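Local coordinates for AlyQ (Persicobacter sp. CCB-QB2, PDB 5XNR), which probably cleaves alginate by beta-elimination in its lyase domain, which is joined to a CBM32 module likely to bind carbohydrate, at residues V12-S17 and I45-G50; W161-P166 and V211-R216; T255-D260 and S354-G359. One frame throughout, in Å; residues are numbered along the deposited sequence.

How the contacts relate
Along the chain the three contacts come in series, each closing before the next opens. Contact 1 lies in the CBM32 module, at one margin of a five-stranded antiparallel sheet. Contacts 2 and 3 belong to the alginate lyase domain, on the opposite side of the chain's centre; their centres are about 53 and 56 Å from that of contact 1. Contacts 2 and 3 are neighbours, with centres about 11 Å apart, and share one large curved sheet, where strands 211-217 and 355-358 run side by side and L215 N probably bonds to I358 O. Segments distant in sequence thus come together in one sheet of the lyase domain, with contact 1 in a separate module.

Contact 1. Residues V12-S17 and I45-G50; sequences VAVTAS and ITFDLG
A13 to A16 pair antiparallel with D48 to I45, and backbone hydrogen bonds join the two strands. T15 and T46 bond in both directions, T46 N to T15 O at 2.8 Å and T15 N to T46 O at 3.0 Å, while D48 N reaches A13 O at 2.8 Å. At the start of the pairing D48 O takes V12 N at 2.8 Å and, weakly, A13 N, so two residues face one: a classic beta bulge.

The apolar contacts lie on the face bearing V14, A16, I45 and F47. V14 has CG2 anti to its backbone N, with CG1 at chi1 56°, which brings the CG2 methyl to 3.5 Å from I45 CG1, a tight fit, and to 3.7 Å from F47 CD1, oblique to the ring. A16 CB packs on I45 CB beside them.

Polar side chains mark the other face. T15 and T46 lie alongside each other, and T46 OG1 bonds to R112. D48 OD1 receives G50 N at 2.8 Å from above the carboxylate plane, making an Asx turn at the corner the chain turns at G50; R109 forms a salt bridge to the same oxygen.

In the CBM32 jelly roll, strand 13-16 is outermost in its sheet and 44-49 lies between it and 110-118. I45, F47 and L49 pack against strand 123-133 of the other sheet, and P24 touches V14, A16 and I45.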
loop_
_atom_site.group_PDB
_atom_site.type_symbol
_atom_site.label_atom_id
_atom_site.label_comp_id
_atom_site.label_asym_id
_atom_site.label_seq_id
_atom_site.Cartn_x
_atom_site.Cartn_y
_atom_site.Cartn_z
ATOM N N VAL A 12 -26.139 5.883 10.656
ATOM C CA VAL A 12 -26.481 6.160 12.030
ATOM C C VAL A 12 -27.927 6.669 12.113
ATOM O O VAL A 12 -28.551 6.559 13.162
ATOM C CB VAL A 12 -25.479 7.136 12.676
ATOM C CG1 VAL A 12 -25.398 8.457 11.927
ATOM C CG2 VAL A 12 -25.828 7.359 14.144
ATOM N N ALA A 13 -28.465 7.216 11.021
ATOM C CA ALA A 13 -29.860 7.623 11.007
ATOM C C ALA A 13 -30.350 7.713 9.558
ATOM O O ALA A 13 -29.575 7.760 8.598
ATOM C CB ALA A 13 -30.033 8.944 11.728
ATOM N N VAL A 14 -31.656 7.765 9.430
ATOM C CA VAL A 14 -32.262 7.842 8.133
ATOM C C VAL A 14 -33.599 8.582 8.272
ATOM O O VAL A 14 -34.341 8.411 9.255
ATOM C CB VAL A 14 -32.421 6.441 7.513
ATOM C CG1 VAL A 14 -33.201 5.485 8.395
ATOM C CG2 VAL A 14 -33.064 6.512 6.153
ATOM N N THR A 15 -33.859 9.418 7.274
ATOM C CA THR A 15 -35.069 10.200 7.154
ATOM C C THR A 15 -35.570 10.056 5.716
ATOM O O THR A 15 -34.971 9.354 4.904
ATOM C CB THR A 15 -34.807 11.664 7.519
ATOM O OG1 THR A 15 -34.004 12.235 6.478
ATOM C CG2 THR A 15 -34.127 11.810 8.869
ATOM N N ALA A 16 -36.676 10.704 5.421
ATOM C CA ALA A 16 -37.261 10.642 4.099
ATOM C C ALA A 16 -38.300 11.750 3.971
ATOM O O ALA A 16 -38.845 12.223 4.989
ATOM C CB ALA A 16 -37.883 9.286 3.860
ATOM N N SER A 17 -38.550 12.141 2.725
ATOM C CA SER A 17 -39.566 13.133 2.374
ATOM C C SER A 17 -40.989 12.666 2.742
ATOM O O SER A 17 -41.899 13.483 2.888
ATOM C CB SER A 17 -39.470 13.436 0.902
ATOM O OG SER A 17 -39.796 12.272 0.149
ATOM N N ILE A 45 -35.375 9.117 0.155
ATOM C CA ILE A 45 -34.906 8.692 1.465
ATOM C C ILE A 45 -33.451 9.135 1.605
ATOM O O ILE A 45 -32.721 9.085 0.608
ATOM C CB ILE A 45 -35.089 7.181 1.646
ATOM C CG1 ILE A 45 -34.516 6.701 2.981
ATOM C CG2 ILE A 45 -34.510 6.411 0.474
ATOM C CD1 ILE A 45 -35.103 5.405 3.440
ATOM N N THR A 46 -33.084 9.586 2.819
ATOM C CA THR A 46 -31.798 10.285 3.103
ATOM C C THR A 46 -31.039 9.617 4.261
ATOM O O THR A 46 -31.524 9.578 5.394
ATOM C CB THR A 46 -32.010 11.757 3.481
ATOM O OG1 THR A 46 -32.703 12.435 2.428
ATOM C CG2 THR A 46 -30.698 12.459 3.764
ATOM N N PHE A 47 -29.822 9.146 3.979
ATOM C CA PHE A 47 -29.050 8.325 4.918
ATOM C C PHE A 47 -27.948 9.171 5.517
ATOM O O PHE A 47 -27.331 9.914 4.793
ATOM C CB PHE A 47 -28.455 7.097 4.229
ATOM C CG PHE A 47 -29.498 6.229 3.587
ATOM C CD1 PHE A 47 -30.143 5.246 4.320
ATOM C CD2 PHE A 47 -29.885 6.437 2.275
ATOM C CE1 PHE A 47 -31.119 4.454 3.733
ATOM C CE2 PHE A 47 -30.874 5.652 1.695
ATOM C CZ PHE A 47 -31.483 4.660 2.419
ATOM N N ASP A 48 -27.751 9.037 6.826
ATOM C CA ASP A 48 -26.771 9.836 7.571
ATOM C C ASP A 48 -25.656 8.934 8.132
ATOM O O ASP A 48 -25.944 8.008 8.895
ATOM C CB ASP A 48 -27.435 10.606 8.721
ATOM C CG ASP A 48 -26.484 11.559 9.446
ATOM O OD1 ASP A 48 -25.294 11.667 9.017
ATOM O OD2 ASP A 48 -26.924 12.183 10.435
ATOM N N LEU A 49 -24.401 9.293 7.839
ATOM C CA LEU A 49 -23.194 8.549 8.299
ATOM C C LEU A 49 -22.567 9.140 9.575
ATOM O O LEU A 49 -21.511 8.647 10.030
ATOM C CB LEU A 49 -22.145 8.581 7.192
ATOM C CG LEU A 49 -22.547 7.928 5.888
ATOM C CD1 LEU A 49 -21.349 7.927 4.956
ATOM C CD2 LEU A 49 -23.060 6.510 6.128
ATOM N N GLY A 50 -23.146 10.204 10.121
ATOM C CA GLY A 50 -22.678 10.752 11.406
ATOM C C GLY A 50 -21.629 11.847 11.232
ATOM O O GLY A 50 -21.612 12.808 12.008
#

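Contact 2. Residues W161-P166 and V211-R216; sequences WKITYP and VRSELR
W161 turns one face of its indole to L215, whose CD1 sits above that face, offset toward the rim. The two side chains cross at about a right angle, with L215 CB 3.6 Å from W161 CE3, and the Y387 ring meets the indole nearly perpendicularly. A second flat group, the R212 guanidinium, has E214 OE2 at its edge and in its plane: NE at 3.0 Å and NH2 at 3.2 Å both grip this one oxygen, side-on. R212 reaches it by a chain bent at chi2 and chi3 (-124° and -62°), and its CD meanwhile rests 3.7 Å from T164 CG2. R212 also makes a cation-pi contact with Y361. A leucine in place of R212 would probably leave E214 OE2 without its two-nitrogen clamp and the carboxylate freer to turn.

The sequence RSELR matches a signature motif of PL7-type alginate lyases, in which this strand helps line the substrate groove of a beta jelly roll. R212, E214 and R216 occupy the face shared with K162 and T164, consistent with that role; I163 and L215 lie on the opposite face, against F194 of another sheet.

Antiparallel backbone bonds join K162 to R216 and T164 to E214, each pair bonded once in each direction, the shortest from R216 N to K162 O at 2.8 Å. Beyond T164 the pairing ends: P166 has no N-H to offer R212 O. Its ring is instead pressed against V211, with P166 CB 3.5 Å from V211 CG1, a tight contact.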
loop_
_atom_site.group_PDB
_atom_site.type_symbol
_atom_site.label_atom_id
_atom_site.label_comp_id
_atom_site.label_asym_id
_atom_site.label_seq_id
_atom_site.Cartn_x
_atom_site.Cartn_y
_atom_site.Cartn_z
ATOM N N TRP A 161 22.057 9.849 -2.176
ATOM C CA TRP A 161 21.965 8.529 -2.786
ATOM C C TRP A 161 22.331 8.614 -4.275
ATOM O O TRP A 161 22.293 9.686 -4.906
ATOM C CB TRP A 161 20.554 7.962 -2.583
ATOM C CG TRP A 161 20.131 7.954 -1.149
ATOM C CD1 TRP A 161 19.517 8.960 -0.455
ATOM C CD2 TRP A 161 20.360 6.904 -0.201
ATOM N NE1 TRP A 161 19.321 8.597 0.849
ATOM C CE2 TRP A 161 19.825 7.337 1.032
ATOM C CE3 TRP A 161 20.949 5.645 -0.279
ATOM C CZ2 TRP A 161 19.865 6.547 2.171
ATOM C CZ3 TRP A 161 20.980 4.862 0.847
ATOM C CH2 TRP A 161 20.456 5.312 2.055
ATOM N N LYS A 162 22.715 7.460 -4.794
ATOM C CA LYS A 162 22.765 7.177 -6.219
ATOM C C LYS A 162 21.914 5.936 -6.469
ATOM O O LYS A 162 21.748 5.124 -5.573
ATOM C CB LYS A 162 24.191 6.895 -6.696
ATOM C CG LYS A 162 24.781 5.586 -6.188
ATOM C CD LYS A 162 26.225 5.365 -6.567
ATOM C CE LYS A 162 26.433 4.222 -7.530
ATOM N NZ LYS A 162 27.849 3.791 -7.498
ATOM N N ILE A 163 21.421 5.794 -7.689
ATOM C CA ILE A 163 20.628 4.636 -8.068
ATOM C C ILE A 163 21.394 3.779 -9.088
ATOM O O ILE A 163 22.199 4.280 -9.902
ATOM C CB ILE A 163 19.264 5.076 -8.618
ATOM C CG1 ILE A 163 18.247 3.943 -8.532
ATOM C CG2 ILE A 163 19.371 5.621 -10.041
ATOM C CD1 ILE A 163 16.810 4.424 -8.583
ATOM N N THR A 164 21.139 2.468 -8.995
ATOM C CA THR A 164 21.575 1.503 -9.968
ATOM C C THR A 164 20.331 0.851 -10.572
ATOM O O THR A 164 19.464 0.380 -9.865
ATOM C CB THR A 164 22.534 0.471 -9.359
ATOM O OG1 THR A 164 23.704 1.141 -8.885
ATOM C CG2 THR A 164 22.968 -0.582 -10.355
ATOM N N TYR A 165 20.257 0.841 -11.893
ATOM C CA TYR A 165 19.068 0.396 -12.581
ATOM C C TYR A 165 19.304 -1.047 -13.045
ATOM O O TYR A 165 20.435 -1.510 -13.078
ATOM C CB TYR A 165 18.742 1.333 -13.759
ATOM C CG TYR A 165 18.267 2.725 -13.412
ATOM C CD1 TYR A 165 17.023 2.932 -12.828
ATOM C CD2 TYR A 165 19.059 3.840 -13.661
ATOM C CE1 TYR A 165 16.576 4.203 -12.496
ATOM C CE2 TYR A 165 18.621 5.123 -13.356
ATOM C CZ TYR A 165 17.384 5.303 -12.750
ATOM O OH TYR A 165 16.942 6.556 -12.430
ATOM N N PRO A 166 18.235 -1.737 -13.447
ATOM C CA PRO A 166 18.274 -3.076 -14.025
ATOM C C PRO A 166 19.001 -3.197 -15.368
ATOM O O PRO A 166 19.397 -4.287 -15.717
ATOM C CB PRO A 166 16.800 -3.414 -14.263
ATOM C CG PRO A 166 16.100 -2.690 -13.139
ATOM C CD PRO A 166 16.842 -1.371 -13.137
ATOM N N VAL A 211 19.178 -8.564 -10.495
ATOM C CA VAL A 211 18.684 -7.380 -11.141
ATOM C C VAL A 211 18.255 -6.406 -10.047
ATOM O O VAL A 211 17.452 -6.798 -9.200
ATOM C CB VAL A 211 17.510 -7.752 -12.072
ATOM C CG1 VAL A 211 16.992 -6.566 -12.856
ATOM C CG2 VAL A 211 17.873 -8.866 -13.037
ATOM N N ARG A 212 18.753 -5.164 -10.068
ATOM C CA ARG A 212 18.366 -4.213 -9.031
ATOM C C ARG A 212 17.816 -2.912 -9.624
ATOM O O ARG A 212 18.282 -2.409 -10.615
ATOM C CB ARG A 212 19.550 -3.912 -8.108
ATOM C CG ARG A 212 20.665 -3.073 -8.715
ATOM C CD ARG A 212 22.028 -3.760 -8.632
ATOM N NE ARG A 212 22.502 -4.023 -7.278
ATOM C CZ ARG A 212 23.301 -5.035 -6.927
ATOM N NH1 ARG A 212 23.947 -5.734 -7.842
ATOM N NH2 ARG A 212 23.417 -5.369 -5.656
ATOM N N SER A 213 16.818 -2.371 -8.952
ATOM C CA SER A 213 16.595 -0.946 -8.983
ATOM C C SER A 213 16.684 -0.413 -7.548
ATOM O O SER A 213 15.732 -0.536 -6.806
ATOM C CB SER A 213 15.281 -0.612 -9.621
ATOM O OG SER A 213 15.098 0.796 -9.662
ATOM N N GLU A 214 17.821 0.155 -7.145
ATOM C CA GLU A 214 18.033 0.422 -5.700
ATOM C C GLU A 214 19.062 1.535 -5.450
ATOM O O GLU A 214 19.971 1.754 -6.253
ATOM C CB GLU A 214 18.421 -0.898 -5.016
ATOM C CG GLU A 214 19.886 -1.269 -5.091
ATOM C CD GLU A 214 20.282 -2.504 -4.282
ATOM O OE1 GLU A 214 19.664 -2.780 -3.205
ATOM O OE2 GLU A 214 21.219 -3.183 -4.724
ATOM N N LEU A 215 18.929 2.188 -4.298
ATOM C CA LEU A 215 19.790 3.332 -3.885
ATOM C C LEU A 215 21.024 2.846 -3.117
ATOM O O LEU A 215 20.909 1.965 -2.306
ATOM C CB LEU A 215 18.992 4.276 -2.986
ATOM C CG LEU A 215 17.737 4.882 -3.611
ATOM C CD1 LEU A 215 16.940 5.680 -2.577
ATOM C CD2 LEU A 215 18.100 5.757 -4.810
ATOM N N ARG A 216 22.193 3.430 -3.383
ATOM C CA ARG A 216 23.371 3.192 -2.569
ATOM C C ARG A 216 23.712 4.496 -1.816
ATOM O O ARG A 216 23.775 5.593 -2.383
ATOM C CB ARG A 216 24.509 2.681 -3.459
ATOM C CG ARG A 216 25.757 2.215 -2.713
ATOM C CD ARG A 216 26.987 3.090 -2.917
ATOM N NE ARG A 216 28.271 2.490 -2.528
ATOM C CZ ARG A 216 28.965 2.798 -1.430
ATOM N NH1 ARG A 216 28.495 3.624 -0.500
ATOM N NH2 ARG A 216 30.156 2.269 -1.275
#

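Contact 3. Residues T255-D260 and S354-G359; sequences TQIHGD and SYFKIG
H258 O is gripped from across the contact by Y355 N, 3.0 Å away and in the carbonyl plane, and weakly by S354 OG at 3.3 Å. S354 CA adds a CA-H...O contact to H258 O of 3.1 Å. H258 N returns a bond to Y355 O, and Q256 and K357 form a second two-way backbone pair.

The H258 and Y355 side chains lie side by side. With CG set between its backbone N and carbonyl carbon (chi1 55°), the Y355 ring comes beneath H258 CB, which makes a CH-pi contact 3.7 Å from the ring centroid. The imidazole is nearly parallel to the phenol, their planes 12° apart, yet slid so far that the rings barely overlap; Y355 OH reaches H258 CD2 at 3.3 Å. H258 NE2 is hydrogen-bonded to D266, whereas ND1 is buried without a partner in the model. Q256 OE1 lies in the imidazole plane at its edge, and the Q256 amide packs against the aliphatic part of K357.

On the other face I257 runs alongside F356, and I257 CG1 lies 3.6 Å from F356 CE1, at the edge of that ring.

QIH matches, and YFKIG closely resembles, two further signature motifs of PL7-type lyases, so the face with Q256, H258, Y355 and K357 probably borders the substrate groove. Strand 256-258 lies between 269-274 and 355-358, which in turn pairs with 211-217. Beneath, I257 packs on strand 302-310, and F356 meets V236 of strand 233-244 and W161 of 161-164.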
loop_
_atom_site.group_PDB
_atom_site.type_symbol
_atom_site.label_atom_id
_atom_site.label_comp_id
_atom_site.label_asym_id
_atom_site.label_seq_id
_atom_site.Cartn_x
_atom_site.Cartn_y
_atom_site.Cartn_z
ATOM N N THR A 255 15.815 -3.683 2.106
ATOM C CA THR A 255 16.781 -2.843 2.864
ATOM C C THR A 255 18.068 -3.622 3.133
ATOM O O THR A 255 17.986 -4.812 3.390
ATOM C CB THR A 255 16.143 -2.387 4.175
ATOM O OG1 THR A 255 14.850 -1.895 3.807
ATOM C CG2 THR A 255 16.959 -1.336 4.903
ATOM N N GLN A 256 19.235 -2.963 3.112
ATOM C CA GLN A 256 20.519 -3.675 3.320
ATOM C C GLN A 256 21.568 -2.816 4.032
ATOM O O GLN A 256 21.623 -1.594 3.845
ATOM C CB GLN A 256 21.185 -4.069 2.004
ATOM C CG GLN A 256 20.210 -4.519 0.939
ATOM C CD GLN A 256 20.912 -4.711 -0.381
ATOM O OE1 GLN A 256 22.035 -5.222 -0.440
ATOM N NE2 GLN A 256 20.240 -4.281 -1.442
ATOM N N ILE A 257 22.398 -3.503 4.831
ATOM C CA ILE A 257 23.700 -3.014 5.272
ATOM C C ILE A 257 24.742 -3.817 4.488
ATOM O O ILE A 257 24.619 -5.048 4.441
ATOM C CB ILE A 257 23.908 -3.180 6.791
ATOM C CG1 ILE A 257 22.833 -2.451 7.594
ATOM C CG2 ILE A 257 25.296 -2.719 7.202
ATOM C CD1 ILE A 257 22.930 -2.672 9.080
ATOM N N HIS A 258 25.729 -3.135 3.890
ATOM C CA HIS A 258 26.772 -3.780 3.087
ATOM C C HIS A 258 28.154 -3.419 3.653
ATOM O O HIS A 258 28.355 -2.287 4.092
ATOM C CB HIS A 258 26.637 -3.360 1.615
ATOM C CG HIS A 258 26.793 -4.474 0.631
ATOM N ND1 HIS A 258 25.694 -5.032 -0.034
ATOM C CD2 HIS A 258 27.902 -5.127 0.187
ATOM C CE1 HIS A 258 26.122 -5.997 -0.832
ATOM N NE2 HIS A 258 27.486 -6.074 -0.715
ATOM N N GLY A 259 29.069 -4.397 3.684
ATOM C CA GLY A 259 30.543 -4.197 3.897
ATOM C C GLY A 259 31.344 -4.807 2.748
ATOM O O GLY A 259 30.725 -5.132 1.720
ATOM N N ASP A 260 32.690 -4.962 2.870
ATOM C CA ASP A 260 33.503 -5.644 1.789
ATOM C C ASP A 260 33.292 -7.164 1.827
ATOM O O ASP A 260 33.354 -7.798 2.890
ATOM C CB ASP A 260 35.027 -5.504 1.895
ATOM C CG ASP A 260 35.583 -4.097 2.001
ATOM O OD1 ASP A 260 35.083 -3.203 1.276
ATOM O OD2 ASP A 260 36.527 -3.914 2.807
ATOM N N SER A 354 31.399 0.275 5.539
ATOM C CA SER A 354 30.001 -0.077 5.572
ATOM C C SER A 354 29.135 1.064 5.017
ATOM O O SER A 354 29.443 2.243 5.215
ATOM C CB SER A 354 29.579 -0.433 6.967
ATOM O OG SER A 354 28.178 -0.720 7.002
ATOM N N TYR A 355 28.023 0.691 4.370
ATOM C CA TYR A 355 27.065 1.660 3.799
ATOM C C TYR A 355 25.670 1.020 3.738
ATOM O O TYR A 355 25.562 -0.180 3.852
ATOM C CB TYR A 355 27.530 2.121 2.418
ATOM C CG TYR A 355 27.785 0.990 1.458
ATOM C CD1 TYR A 355 29.012 0.358 1.422
ATOM C CD2 TYR A 355 26.797 0.534 0.599
ATOM C CE1 TYR A 355 29.258 -0.679 0.535
ATOM C CE2 TYR A 355 27.022 -0.511 -0.283
ATOM C CZ TYR A 355 28.258 -1.126 -0.312
ATOM O OH TYR A 355 28.505 -2.173 -1.154
ATOM N N PHE A 356 24.629 1.839 3.601
ATOM C CA PHE A 356 23.265 1.385 3.431
ATOM C C PHE A 356 22.841 1.363 1.953
ATOM O O PHE A 356 23.404 2.067 1.108
ATOM C CB PHE A 356 22.296 2.325 4.141
ATOM C CG PHE A 356 22.378 2.307 5.643
ATOM C CD1 PHE A 356 22.165 1.135 6.346
ATOM C CD2 PHE A 356 22.657 3.467 6.347
ATOM C CE1 PHE A 356 22.256 1.105 7.727
ATOM C CE2 PHE A 356 22.730 3.442 7.731
ATOM C CZ PHE A 356 22.524 2.260 8.417
ATOM N N LYS A 357 21.871 0.498 1.661
ATOM C CA LYS A 357 21.142 0.472 0.408
ATOM C C LYS A 357 19.654 0.368 0.721
ATOM O O LYS A 357 19.273 -0.352 1.651
ATOM C CB LYS A 357 21.495 -0.732 -0.460
ATOM C CG LYS A 357 22.960 -0.835 -0.852
ATOM C CD LYS A 357 23.228 -1.847 -1.964
ATOM C CE LYS A 357 23.517 -1.215 -3.311
ATOM N NZ LYS A 357 24.255 -2.149 -4.199
ATOM N N ILE A 358 18.850 1.082 -0.071
ATOM C CA ILE A 358 17.392 1.064 0.048
ATOM C C ILE A 358 16.797 0.833 -1.338
ATOM O O ILE A 358 17.272 1.395 -2.284
ATOM C CB ILE A 358 16.881 2.385 0.644
ATOM C CG1 ILE A 358 17.357 2.597 2.079
ATOM C CG2 ILE A 358 15.370 2.486 0.525
ATOM C CD1 ILE A 358 17.350 4.062 2.478
ATOM N N GLY A 359 15.743 0.034 -1.423
ATOM C CA GLY A 359 15.059 -0.173 -2.675
ATOM C C GLY A 359 14.841 -1.648 -2.950
ATOM O O GLY A 359 14.457 -2.406 -2.047
#